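Local coordinates for protein quinone oxidoreductase (Thermus thermophilus, PDB 1IZ0) that binds NADPH and probably catalyses the NADPH-dependent reduction of quinones, at residues A[133-138]-A[164-169]; A[129-134]-A[140-145]; A[115-120]-A[192-197]; A[105-110]-A[260-265]. All coordinates share one frame; numbering follows the deposited sequence.

Contact 1 of 4, residues A[133-138]-A[164-169]; sequences AAAGAL and ALPLAL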
loop_
_atom_site.group_PDB
_atom_site.type_symbol
_atom_site.label_atom_id
_atom_site.label_comp_id
_atom_site.label_asym_id
_atom_site.label_seq_id
_atom_site.Cartn_x
_atom_site.Cartn_y
_atom_site.Cartn_z
ATOM N N ALA A 133 -8.832 2.064 -8.077
ATOM C CA ALA A 133 -8.681 3.025 -6.987
ATOM C C ALA A 133 -7.367 3.753 -7.256
ATOM O O ALA A 133 -6.560 3.982 -6.346
ATOM C CB ALA A 133 -8.626 2.290 -5.640
ATOM N N ALA A 134 -7.172 4.116 -8.522
ATOM C CA ALA A 134 -5.945 4.763 -8.990
ATOM C C ALA A 134 -5.562 6.108 -8.381
ATOM O O ALA A 134 -4.487 6.631 -8.675
ATOM C CB ALA A 134 -5.986 4.880 -10.506
ATOM N N ALA A 135 -6.423 6.677 -7.544
ATOM C CA ALA A 135 -6.113 7.959 -6.914
ATOM C C ALA A 135 -5.811 7.746 -5.433
ATOM O O ALA A 135 -5.624 8.702 -4.687
ATOM C CB ALA A 135 -7.280 8.927 -7.082
ATOM N N GLY A 136 -5.769 6.480 -5.015
ATOM C CA GLY A 136 -5.491 6.157 -3.627
ATOM C C GLY A 136 -4.018 5.899 -3.367
ATOM O O GLY A 136 -3.174 6.071 -4.260
ATOM N N ALA A 137 -3.705 5.479 -2.141
ATOM C CA ALA A 137 -2.328 5.206 -1.758
ATOM C C ALA A 137 -1.703 4.134 -2.637
ATOM O O ALA A 137 -0.678 4.370 -3.278
ATOM C CB ALA A 137 -2.262 4.786 -0.288
ATOM N N LEU A 138 -2.319 2.957 -2.675
ATOM C CA LEU A 138 -1.794 1.860 -3.480
ATOM C C LEU A 138 -1.838 2.221 -4.968
ATOM O O LEU A 138 -0.867 2.017 -5.702
ATOM C CB LEU A 138 -2.615 0.590 -3.239
ATOM C CG LEU A 138 -1.926 -0.757 -3.496
ATOM C CD1 LEU A 138 -2.968 -1.868 -3.427
ATOM C CD2 LEU A 138 -1.240 -0.766 -4.849
ATOM N N ALA A 164 -7.643 12.882 -12.750
ATOM C CA ALA A 164 -6.532 13.760 -13.110
ATOM C C ALA A 164 -5.175 13.318 -12.538
ATOM O O ALA A 164 -4.159 13.361 -13.231
ATOM C CB ALA A 164 -6.845 15.180 -12.675
ATOM N N LEU A 165 -5.155 12.881 -11.286
ATOM C CA LEU A 165 -3.903 12.460 -10.648
ATOM C C LEU A 165 -3.239 11.253 -11.325
ATOM O O LEU A 165 -2.051 11.291 -11.666
ATOM C CB LEU A 165 -4.146 12.132 -9.171
ATOM C CG LEU A 165 -3.244 12.771 -8.117
ATOM C CD1 LEU A 165 -3.336 11.948 -6.820
ATOM C CD2 LEU A 165 -1.807 12.837 -8.615
ATOM N N PRO A 166 -3.989 10.153 -11.507
ATOM C CA PRO A 166 -3.422 8.961 -12.150
ATOM C C PRO A 166 -2.908 9.282 -13.554
ATOM O O PRO A 166 -1.860 8.795 -13.977
ATOM C CB PRO A 166 -4.604 7.996 -12.190
ATOM C CG PRO A 166 -5.422 8.412 -11.008
ATOM C CD PRO A 166 -5.377 9.907 -11.074
ATOM N N LEU A 167 -3.672 10.095 -14.275
ATOM C CA LEU A 167 -3.314 10.496 -15.633
ATOM C C LEU A 167 -1.994 11.269 -15.544
ATOM O O LEU A 167 -1.072 11.060 -16.337
ATOM C CB LEU A 167 -4.437 11.378 -16.204
ATOM C CG LEU A 167 -4.857 11.359 -17.680
ATOM C CD1 LEU A 167 -4.533 12.705 -18.330
ATOM C CD2 LEU A 167 -4.198 10.201 -18.413
ATOM N N ALA A 168 -1.892 12.142 -14.550
ATOM C CA ALA A 168 -0.679 12.929 -14.360
ATOM C C ALA A 168 0.512 12.046 -14.002
ATOM O O ALA A 168 1.650 12.317 -14.412
ATOM C CB ALA A 168 -0.903 13.963 -13.280
ATOM N N LEU A 169 0.258 10.981 -13.245
ATOM C CA LEU A 169 1.331 10.084 -12.839
ATOM C C LEU A 169 1.904 9.241 -13.978
ATOM O O LEU A 169 2.925 8.570 -13.801
ATOM C CB LEU A 169 0.854 9.174 -11.704
ATOM C CG LEU A 169 0.690 9.924 -10.380
ATOM C CD1 LEU A 169 -0.154 9.112 -9.422
ATOM C CD2 LEU A 169 2.072 10.230 -9.795
#
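The ring of P166 lies against A134 and A135, in the turn that joins the first strand of the Rossmann fold to helix 137-148. Its CG does most of the touching and comes over the face of the A134-A135 peptide rather than end-on to the carbonyl: A134 O is 3.1 Å from P166 CG, and A134 C is only slightly farther from the same ring carbon. The A134 methyl, directed toward the ring, meets it as well, with A134 CB 3.6 Å from P166 CG and 3.8 Å from P166 CB. A135 is the looser neighbour, its CB 4.4 Å from P166 CG. As the third residue of helix 164-168, P166 gives up no helical hydrogen bond for lack of an N-H, so the ring can face the turn at no such cost.

The turn is of type I, running from A133 to G136, and G136 forms the N-cap of helix 137-148. This is where a Rossmann domain receives its dinucleotide, and A137, in the first turn of that helix, is a known NADPH-binding residue. A155 of strand 152-157 touches both A134 and P166, while the side chain of A135 rests on that of K162, another NADPH-binding residue. Closing the turn itself, G136 N donates to A133 O at 2.9 Å.

Contact 2 of 4, residues A[129-134]-A[140-145]; sequences VLVQAA and TAAVQV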
loop_
_atom_site.group_PDB
_atom_site.type_symbol
_atom_site.label_atom_id
_atom_site.label_comp_id
_atom_site.label_asym_id
_atom_site.label_seq_id
_atom_site.Cartn_x
_atom_site.Cartn_y
_atom_site.Cartn_z
ATOM N N VAL A 129 -1.757 -2.874 -18.156
ATOM C CA VAL A 129 -2.200 -3.134 -16.792
ATOM C C VAL A 129 -3.280 -2.181 -16.297
ATOM O O VAL A 129 -3.195 -0.966 -16.474
ATOM C CB VAL A 129 -0.999 -3.086 -15.809
ATOM C CG1 VAL A 129 -0.310 -1.723 -15.891
ATOM C CG2 VAL A 129 -1.465 -3.367 -14.393
ATOM N N LEU A 130 -4.302 -2.749 -15.675
ATOM C CA LEU A 130 -5.391 -1.954 -15.130
ATOM C C LEU A 130 -5.123 -1.722 -13.644
ATOM O O LEU A 130 -4.871 -2.670 -12.896
ATOM C CB LEU A 130 -6.719 -2.691 -15.328
ATOM C CG LEU A 130 -8.039 -2.139 -14.773
ATOM C CD1 LEU A 130 -8.151 -2.486 -13.315
ATOM C CD2 LEU A 130 -8.130 -0.633 -14.990
ATOM N N VAL A 131 -5.146 -0.461 -13.227
ATOM C CA VAL A 131 -4.940 -0.110 -11.825
ATOM C C VAL A 131 -6.237 0.509 -11.312
ATOM O O VAL A 131 -6.717 1.498 -11.869
ATOM C CB VAL A 131 -3.801 0.918 -11.647
ATOM C CG1 VAL A 131 -3.694 1.333 -10.174
ATOM C CG2 VAL A 131 -2.487 0.318 -12.124
ATOM N N GLN A 132 -6.803 -0.072 -10.257
ATOM C CA GLN A 132 -8.052 0.435 -9.706
ATOM C C GLN A 132 -7.784 1.393 -8.555
ATOM O O GLN A 132 -6.641 1.524 -8.109
ATOM C CB GLN A 132 -8.924 -0.731 -9.239
ATOM C CG GLN A 132 -9.240 -1.729 -10.339
ATOM C CD GLN A 132 -10.029 -2.914 -9.828
ATOM O OE1 GLN A 132 -9.824 -3.367 -8.702
ATOM N NE2 GLN A 132 -10.930 -3.431 -10.655
ATOM N N ALA A 133 -8.832 2.064 -8.077
ATOM C CA ALA A 133 -8.681 3.025 -6.987
ATOM C C ALA A 133 -7.367 3.753 -7.256
ATOM O O ALA A 133 -6.560 3.982 -6.346
ATOM C CB ALA A 133 -8.626 2.290 -5.640
ATOM N N ALA A 134 -7.172 4.116 -8.522
ATOM C CA ALA A 134 -5.945 4.763 -8.990
ATOM C C ALA A 134 -5.562 6.108 -8.381
ATOM O O ALA A 134 -4.487 6.631 -8.675
ATOM C CB ALA A 134 -5.986 4.880 -10.506
ATOM N N THR A 140 -1.878 5.199 -6.724
ATOM C CA THR A 140 -0.878 6.150 -7.195
ATOM C C THR A 140 0.491 5.499 -7.228
ATOM O O THR A 140 1.292 5.764 -8.128
ATOM C CB THR A 140 -0.819 7.395 -6.302
ATOM O OG1 THR A 140 -0.655 6.997 -4.933
ATOM C CG2 THR A 140 -2.097 8.214 -6.456
ATOM N N ALA A 141 0.763 4.653 -6.240
ATOM C CA ALA A 141 2.036 3.944 -6.185
ATOM C C ALA A 141 2.102 2.957 -7.344
ATOM O O ALA A 141 3.127 2.829 -8.002
ATOM C CB ALA A 141 2.166 3.190 -4.859
ATOM N N ALA A 142 0.997 2.258 -7.593
ATOM C CA ALA A 142 0.949 1.266 -8.665
ATOM C C ALA A 142 1.215 1.873 -10.030
ATOM O O ALA A 142 1.966 1.309 -10.833
ATOM C CB ALA A 142 -0.400 0.555 -8.665
ATOM N N VAL A 143 0.600 3.020 -10.301
ATOM C CA VAL A 143 0.784 3.679 -11.587
ATOM C C VAL A 143 2.250 4.035 -11.802
ATOM O O VAL A 143 2.812 3.779 -12.870
ATOM C CB VAL A 143 -0.074 4.962 -11.697
ATOM C CG1 VAL A 143 0.224 5.682 -13.013
ATOM C CG2 VAL A 143 -1.557 4.600 -11.630
ATOM N N GLN A 144 2.871 4.621 -10.784
ATOM C CA GLN A 144 4.270 5.013 -10.883
ATOM C C GLN A 144 5.194 3.813 -11.059
ATOM O O GLN A 144 6.114 3.846 -11.874
ATOM C CB GLN A 144 4.694 5.793 -9.636
ATOM C CG GLN A 144 4.005 7.142 -9.480
ATOM C CD GLN A 144 4.517 7.911 -8.281
ATOM O OE1 GLN A 144 5.668 8.331 -8.253
ATOM N NE2 GLN A 144 3.665 8.091 -7.279
ATOM N N VAL A 145 4.956 2.756 -10.284
ATOM C CA VAL A 145 5.796 1.569 -10.374
ATOM C C VAL A 145 5.631 0.879 -11.726
ATOM O O VAL A 145 6.618 0.498 -12.357
ATOM C CB VAL A 145 5.473 0.584 -9.242
ATOM C CG1 VAL A 145 6.303 -0.682 -9.398
ATOM C CG2 VAL A 145 5.755 1.243 -7.899
#
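V131 at the end of strand 128-131 and A142 in helix 137-148 face each other with their CA atoms 6.8 Å apart, and the backbones draw closer at the turn end, where the CA atoms of A134 and T140 are 5.6 Å apart. Strand and helix open a beta-alpha-beta unit completed by strand 152-157, the classical first crossover of a Rossmann fold.

Both branches of V131 are engaged. CG1 stands anti to the backbone N (chi1 176°) and CG2 anti to the carbonyl carbon, so that the two methyls spread to meet one small knob from the helix: A142 CB is 3.7 Å from V131 CG1 and 4.0 Å from V131 CG2. A side chain this small is consistent with the close approach of helix and strand here. V143 reaches the same valine more obliquely, with its CG2 4.2 Å from V131 CG1. L194 of the neighbouring strand 190-195 also touches A142, and V153 touches V131, which continues the apolar layer along the sheet.

Nearer the turn the contact becomes mixed in character. The hydroxyl OG1 of T140 is turned back to the N-terminal end of its own helix, bonding to O of the N-cap residue G136 and to A137 O. Its other branch, the methyl, comes to the turn, with T140 CG2 3.6 Å from A134 O.

Contact 3 of 4, residues A[115-120]-A[192-197]; sequences YLALKR and LVLEVR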
loop_
_atom_site.group_PDB
_atom_site.type_symbol
_atom_site.label_atom_id
_atom_site.label_comp_id
_atom_site.label_asym_id
_atom_site.label_seq_id
_atom_site.Cartn_x
_atom_site.Cartn_y
_atom_site.Cartn_z
ATOM N N TYR A 115 5.041 -3.274 -6.575
ATOM C CA TYR A 115 6.155 -3.925 -7.249
ATOM C C TYR A 115 6.108 -5.444 -7.118
ATOM O O TYR A 115 6.215 -6.159 -8.115
ATOM C CB TYR A 115 7.492 -3.401 -6.706
ATOM C CG TYR A 115 8.696 -4.085 -7.320
ATOM C CD1 TYR A 115 9.231 -5.239 -6.750
ATOM C CD2 TYR A 115 9.266 -3.608 -8.504
ATOM C CE1 TYR A 115 10.304 -5.905 -7.347
ATOM C CE2 TYR A 115 10.337 -4.265 -9.111
ATOM C CZ TYR A 115 10.847 -5.412 -8.526
ATOM O OH TYR A 115 11.886 -6.080 -9.127
ATOM N N LEU A 116 5.946 -5.943 -5.895
ATOM C CA LEU A 116 5.907 -7.388 -5.694
ATOM C C LEU A 116 4.696 -8.025 -6.370
ATOM O O LEU A 116 4.740 -9.189 -6.779
ATOM C CB LEU A 116 5.927 -7.722 -4.198
ATOM C CG LEU A 116 7.285 -7.452 -3.534
ATOM C CD1 LEU A 116 7.170 -7.544 -2.021
ATOM C CD2 LEU A 116 8.312 -8.450 -4.063
ATOM N N ALA A 117 3.616 -7.265 -6.492
ATOM C CA ALA A 117 2.419 -7.785 -7.139
ATOM C C ALA A 117 2.697 -7.919 -8.639
ATOM O O ALA A 117 2.417 -8.956 -9.245
ATOM C CB ALA A 117 1.235 -6.847 -6.896
ATOM N N LEU A 118 3.256 -6.870 -9.235
ATOM C CA LEU A 118 3.563 -6.900 -10.660
ATOM C C LEU A 118 4.693 -7.889 -10.934
ATOM O O LEU A 118 4.644 -8.661 -11.906
ATOM C CB LEU A 118 3.937 -5.492 -11.146
ATOM C CG LEU A 118 2.773 -4.487 -11.173
ATOM C CD1 LEU A 118 3.302 -3.060 -11.147
ATOM C CD2 LEU A 118 1.912 -4.731 -12.413
ATOM N N LYS A 119 5.707 -7.878 -10.073
ATOM C CA LYS A 119 6.835 -8.784 -10.248
ATOM C C LYS A 119 6.341 -10.228 -10.227
ATOM O O LYS A 119 6.786 -11.047 -11.024
ATOM C CB LYS A 119 7.874 -8.562 -9.148
ATOM N N ARG A 120 5.410 -10.543 -9.331
ATOM C CA ARG A 120 4.904 -11.910 -9.271
ATOM C C ARG A 120 4.045 -12.288 -10.473
ATOM O O ARG A 120 3.998 -13.457 -10.859
ATOM C CB ARG A 120 4.096 -12.167 -7.999
ATOM C CG ARG A 120 3.788 -13.663 -7.848
ATOM C CD ARG A 120 2.804 -13.960 -6.752
ATOM N NE ARG A 120 3.302 -13.526 -5.457
ATOM C CZ ARG A 120 2.549 -13.448 -4.368
ATOM N NH1 ARG A 120 1.265 -13.779 -4.429
ATOM N NH2 ARG A 120 3.075 -13.026 -3.227
ATOM N N LEU A 192 -2.690 -7.522 -17.489
ATOM C CA LEU A 192 -2.728 -7.585 -16.034
ATOM C C LEU A 192 -3.797 -6.696 -15.405
ATOM O O LEU A 192 -4.161 -5.645 -15.937
ATOM C CB LEU A 192 -1.378 -7.161 -15.438
ATOM C CG LEU A 192 -0.097 -7.955 -15.683
ATOM C CD1 LEU A 192 0.518 -7.553 -17.000
ATOM C CD2 LEU A 192 0.888 -7.660 -14.567
ATOM N N VAL A 193 -4.283 -7.126 -14.251
ATOM C CA VAL A 193 -5.262 -6.369 -13.497
ATOM C C VAL A 193 -4.865 -6.453 -12.025
ATOM O O VAL A 193 -4.624 -7.547 -11.510
ATOM C CB VAL A 193 -6.688 -6.943 -13.654
ATOM C CG1 VAL A 193 -7.637 -6.225 -12.696
ATOM C CG2 VAL A 193 -7.170 -6.778 -15.097
ATOM N N LEU A 194 -4.749 -5.301 -11.370
ATOM C CA LEU A 194 -4.421 -5.263 -9.947
ATOM C C LEU A 194 -5.763 -5.021 -9.290
ATOM O O LEU A 194 -6.264 -3.900 -9.275
ATOM C CB LEU A 194 -3.447 -4.121 -9.628
ATOM C CG LEU A 194 -2.046 -4.229 -10.247
ATOM C CD1 LEU A 194 -1.177 -3.056 -9.782
ATOM C CD2 LEU A 194 -1.399 -5.544 -9.845
ATOM N N GLU A 195 -6.351 -6.097 -8.777
ATOM C CA GLU A 195 -7.668 -6.071 -8.147
ATOM C C GLU A 195 -7.714 -5.692 -6.677
ATOM O O GLU A 195 -7.200 -6.429 -5.836
ATOM C CB GLU A 195 -8.314 -7.445 -8.290
ATOM C CG GLU A 195 -9.346 -7.551 -9.383
ATOM C CD GLU A 195 -10.572 -6.732 -9.080
ATOM O OE1 GLU A 195 -11.111 -6.863 -7.961
ATOM O OE2 GLU A 195 -10.999 -5.962 -9.961
ATOM N N VAL A 196 -8.349 -4.563 -6.368
ATOM C CA VAL A 196 -8.504 -4.122 -4.977
ATOM C C VAL A 196 -9.990 -3.942 -4.653
ATOM O O VAL A 196 -10.377 -3.887 -3.492
ATOM C CB VAL A 196 -7.763 -2.792 -4.698
ATOM C CG1 VAL A 196 -6.260 -3.011 -4.790
ATOM C CG2 VAL A 196 -8.211 -1.718 -5.690
ATOM N N ARG A 197 -10.816 -3.858 -5.692
ATOM C CA ARG A 197 -12.261 -3.706 -5.529
ATOM C C ARG A 197 -12.827 -5.023 -4.989
ATOM O O ARG A 197 -13.606 -5.032 -4.031
ATOM C CB ARG A 197 -12.901 -3.361 -6.876
ATOM C CG ARG A 197 -12.427 -2.038 -7.468
ATOM C CD ARG A 197 -13.355 -0.890 -7.098
ATOM N NE ARG A 197 -14.598 -0.942 -7.864
ATOM C CZ ARG A 197 -15.681 -0.221 -7.589
ATOM N NH1 ARG A 197 -15.687 0.615 -6.556
ATOM N NH2 ARG A 197 -16.766 -0.343 -8.346
#
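L118, L192 and L194 share one first torsion, which sets CG anti to the carbonyl carbon and beside the backbone N (chi1 between -64° and -69°) and sends each side chain into the helix-strand interface, where the CD2 methyls meet. For L118 this matters most, because its CB leaves the helix across the contact rather than at the strand, and only the end of the side chain turns in. There, methyl meets methyl: L118 CD2 is 3.8 Å from L192 CD2, the two leucines approaching at a slant. The same L118 CD2 stands 4.3 Å from L194 CD2, so one methyl is seated against two residues that alternate along the strand on its helix-facing side.

Helix 108-120 thus packs on the parallel sheet of the Rossmann domain, through strand 190-195, next to strand 128-131 in the sheet. The helix segment runs at 144° to the strand, with the axes 10.0 Å apart, a usual spacing for a helix laid on a sheet. A117 is the point of closest backbone approach, its CA 7.8 Å from that of L194, and its methyl faces the strand, with A117 CB 4.2 Å from L194 CD2. The side chain of A117 also comes within about 4 Å of those of I217 and F242, two NADPH-binding residues. Beyond the pair, V129 of the adjacent strand touches both L118 and L192, and A146 of helix 137-148 touches L118.

Contact 4 of 4, residues A[105-110]-A[260-265]; sequences AAFPVS and FLLPRL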
loop_
_atom_site.group_PDB
_atom_site.type_symbol
_atom_site.label_atom_id
_atom_site.label_comp_id
_atom_site.label_asym_id
_atom_site.label_seq_id
_atom_site.Cartn_x
_atom_site.Cartn_y
_atom_site.Cartn_z
ATOM N N ALA A 105 6.624 7.991 4.854
ATOM C CA ALA A 105 5.608 7.160 5.504
ATOM C C ALA A 105 4.603 6.560 4.522
ATOM O O ALA A 105 3.940 5.568 4.826
ATOM C CB ALA A 105 4.867 7.979 6.556
ATOM N N ALA A 106 4.497 7.158 3.342
ATOM C CA ALA A 106 3.558 6.693 2.328
ATOM C C ALA A 106 4.212 5.754 1.321
ATOM O O ALA A 106 3.587 5.372 0.328
ATOM C CB ALA A 106 2.968 7.890 1.594
ATOM N N PHE A 107 5.452 5.364 1.584
ATOM C CA PHE A 107 6.179 4.504 0.660
ATOM C C PHE A 107 6.211 2.978 0.848
ATOM O O PHE A 107 5.798 2.237 -0.045
ATOM C CB PHE A 107 7.622 5.018 0.535
ATOM C CG PHE A 107 8.568 4.045 -0.127
ATOM C CD1 PHE A 107 9.406 3.243 0.634
ATOM C CD2 PHE A 107 8.600 3.921 -1.513
ATOM C CE1 PHE A 107 10.269 2.324 0.027
ATOM C CE2 PHE A 107 9.455 3.008 -2.132
ATOM C CZ PHE A 107 10.292 2.207 -1.359
ATOM N N PRO A 108 6.699 2.489 2.001
ATOM C CA PRO A 108 6.798 1.044 2.273
ATOM C C PRO A 108 5.704 0.106 1.774
ATOM O O PRO A 108 5.907 -0.672 0.833
ATOM C CB PRO A 108 6.958 0.987 3.792
ATOM C CG PRO A 108 7.682 2.258 4.096
ATOM C CD PRO A 108 6.945 3.262 3.234
ATOM N N VAL A 109 4.546 0.151 2.411
ATOM C CA VAL A 109 3.457 -0.740 2.024
ATOM C C VAL A 109 2.994 -0.620 0.573
ATOM O O VAL A 109 2.956 -1.615 -0.146
ATOM C CB VAL A 109 2.242 -0.546 2.944
ATOM C CG1 VAL A 109 1.088 -1.430 2.479
ATOM C CG2 VAL A 109 2.635 -0.875 4.376
ATOM N N SER A 110 2.656 0.589 0.141
ATOM C CA SER A 110 2.151 0.801 -1.219
ATOM C C SER A 110 3.103 0.369 -2.329
ATOM O O SER A 110 2.735 -0.418 -3.207
ATOM C CB SER A 110 1.786 2.277 -1.424
ATOM O OG SER A 110 0.897 2.728 -0.413
ATOM N N PHE A 260 15.326 -2.158 -6.783
ATOM C CA PHE A 260 14.662 -1.492 -7.895
ATOM C C PHE A 260 13.952 -0.220 -7.461
ATOM O O PHE A 260 13.984 0.785 -8.165
ATOM C CB PHE A 260 13.666 -2.449 -8.545
ATOM C CG PHE A 260 12.847 -1.825 -9.639
ATOM C CD1 PHE A 260 11.688 -1.121 -9.343
ATOM C CD2 PHE A 260 13.236 -1.944 -10.965
ATOM C CE1 PHE A 260 10.926 -0.544 -10.349
ATOM C CE2 PHE A 260 12.479 -1.370 -11.979
ATOM C CZ PHE A 260 11.318 -0.668 -11.667
ATOM N N LEU A 261 13.320 -0.269 -6.294
ATOM C CA LEU A 261 12.574 0.867 -5.768
ATOM C C LEU A 261 13.405 1.998 -5.142
ATOM O O LEU A 261 13.182 3.172 -5.449
ATOM C CB LEU A 261 11.552 0.365 -4.745
ATOM C CG LEU A 261 10.464 -0.580 -5.269
ATOM C CD1 LEU A 261 9.688 -1.167 -4.092
ATOM C CD2 LEU A 261 9.532 0.162 -6.210
ATOM N N LEU A 262 14.351 1.656 -4.269
ATOM C CA LEU A 262 15.168 2.667 -3.598
ATOM C C LEU A 262 15.910 3.655 -4.498
ATOM O O LEU A 262 15.856 4.865 -4.271
ATOM C CB LEU A 262 16.165 2.002 -2.653
ATOM C CG LEU A 262 15.539 1.324 -1.437
ATOM C CD1 LEU A 262 16.648 0.866 -0.495
ATOM C CD2 LEU A 262 14.605 2.298 -0.734
ATOM N N PRO A 263 16.622 3.165 -5.521
ATOM C CA PRO A 263 17.320 4.139 -6.369
ATOM C C PRO A 263 16.350 5.099 -7.054
ATOM O O PRO A 263 16.759 6.123 -7.594
ATOM C CB PRO A 263 18.059 3.257 -7.383
ATOM C CG PRO A 263 18.318 1.984 -6.597
ATOM C CD PRO A 263 16.998 1.783 -5.873
ATOM N N ARG A 264 15.063 4.770 -7.035
ATOM C CA ARG A 264 14.072 5.617 -7.685
ATOM C C ARG A 264 13.255 6.480 -6.721
ATOM O O ARG A 264 12.544 7.389 -7.146
ATOM C CB ARG A 264 13.119 4.751 -8.510
ATOM C CG ARG A 264 13.771 4.002 -9.653
ATOM C CD ARG A 264 12.735 3.157 -10.381
ATOM N NE ARG A 264 13.211 2.707 -11.686
ATOM C CZ ARG A 264 14.133 1.767 -11.867
ATOM N NH1 ARG A 264 14.693 1.155 -10.823
ATOM N NH2 ARG A 264 14.500 1.447 -13.100
ATOM N N LEU A 265 13.359 6.192 -5.428
ATOM C CA LEU A 265 12.611 6.922 -4.416
ATOM C C LEU A 265 13.067 8.367 -4.322
ATOM O O LEU A 265 14.242 8.645 -4.064
ATOM C CB LEU A 265 12.791 6.263 -3.049
ATOM C CG LEU A 265 11.595 6.164 -2.095
ATOM C CD1 LEU A 265 12.135 5.982 -0.676
ATOM C CD2 LEU A 265 10.714 7.395 -2.175
#
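F107 meets L265 through a CH-pi contact: L265 CD1 stands 3.9 Å from the centroid of the phenyl ring, only 4° off the ring normal, and so almost squarely over the face. L265 CG follows it over that face, 3.8 Å from F107 CD2. The ring is carried out to this position by a first torsion that sets CG anti to the backbone N (chi1 166°).

Plain apolar contacts gather at the far end of the ring. L261 CB comes in at the edge, near the ring plane, 4.1 Å from F107 CZ. L262 is more marginal, its CD2 4.4 Å from the same F107 CZ. An alanine in place of F107 would remove the whole ring, and L265 CD1 would probably lose the face it rests on while L261 lost its partner at the edge.

No hydrogen bond crosses between the segments. Within 260-265, R264 NH1 donates to F260 O at 2.8 Å, in the carbonyl plane and on a lone pair, and the same nitrogen lies over the outer part of the F260 ring face, so the arginine folds back over the 3-10 segment 262-264.

F107 lies at the N-terminal end of helix 108-120, and its ring also meets that of F111. S110 packs on helix 137-148 and L261 on L269. Helices 108-120 and 251-261 thus meet on the flank of the Rossmann domain, where P108 reaches strand 70-75 of the GroES-like domain.

Taken by their first segments, the contacts come along the chain in the order 4, 3, 2, 1, and each wider one encloses those after it, except that contacts 1 and 2 begin from overlapping pieces of chain that share A133 and A134. The centres of contacts 1 and 2 are only about 7 Å apart, both using helix 137-148; L169 packs on T140 between them. The centres of contacts 2 and 3 are about 9 Å apart, through the neighbouring strands 128-131 and 190-195. Those of contacts 3 and 4, which both use helix 108-120, are about 16 Å apart. Contacts 2 and 3 pack helices on the Rossmann sheet, contact 1 holds the turn at the NADPH site, and contact 4 joins two helices at the domain's edge.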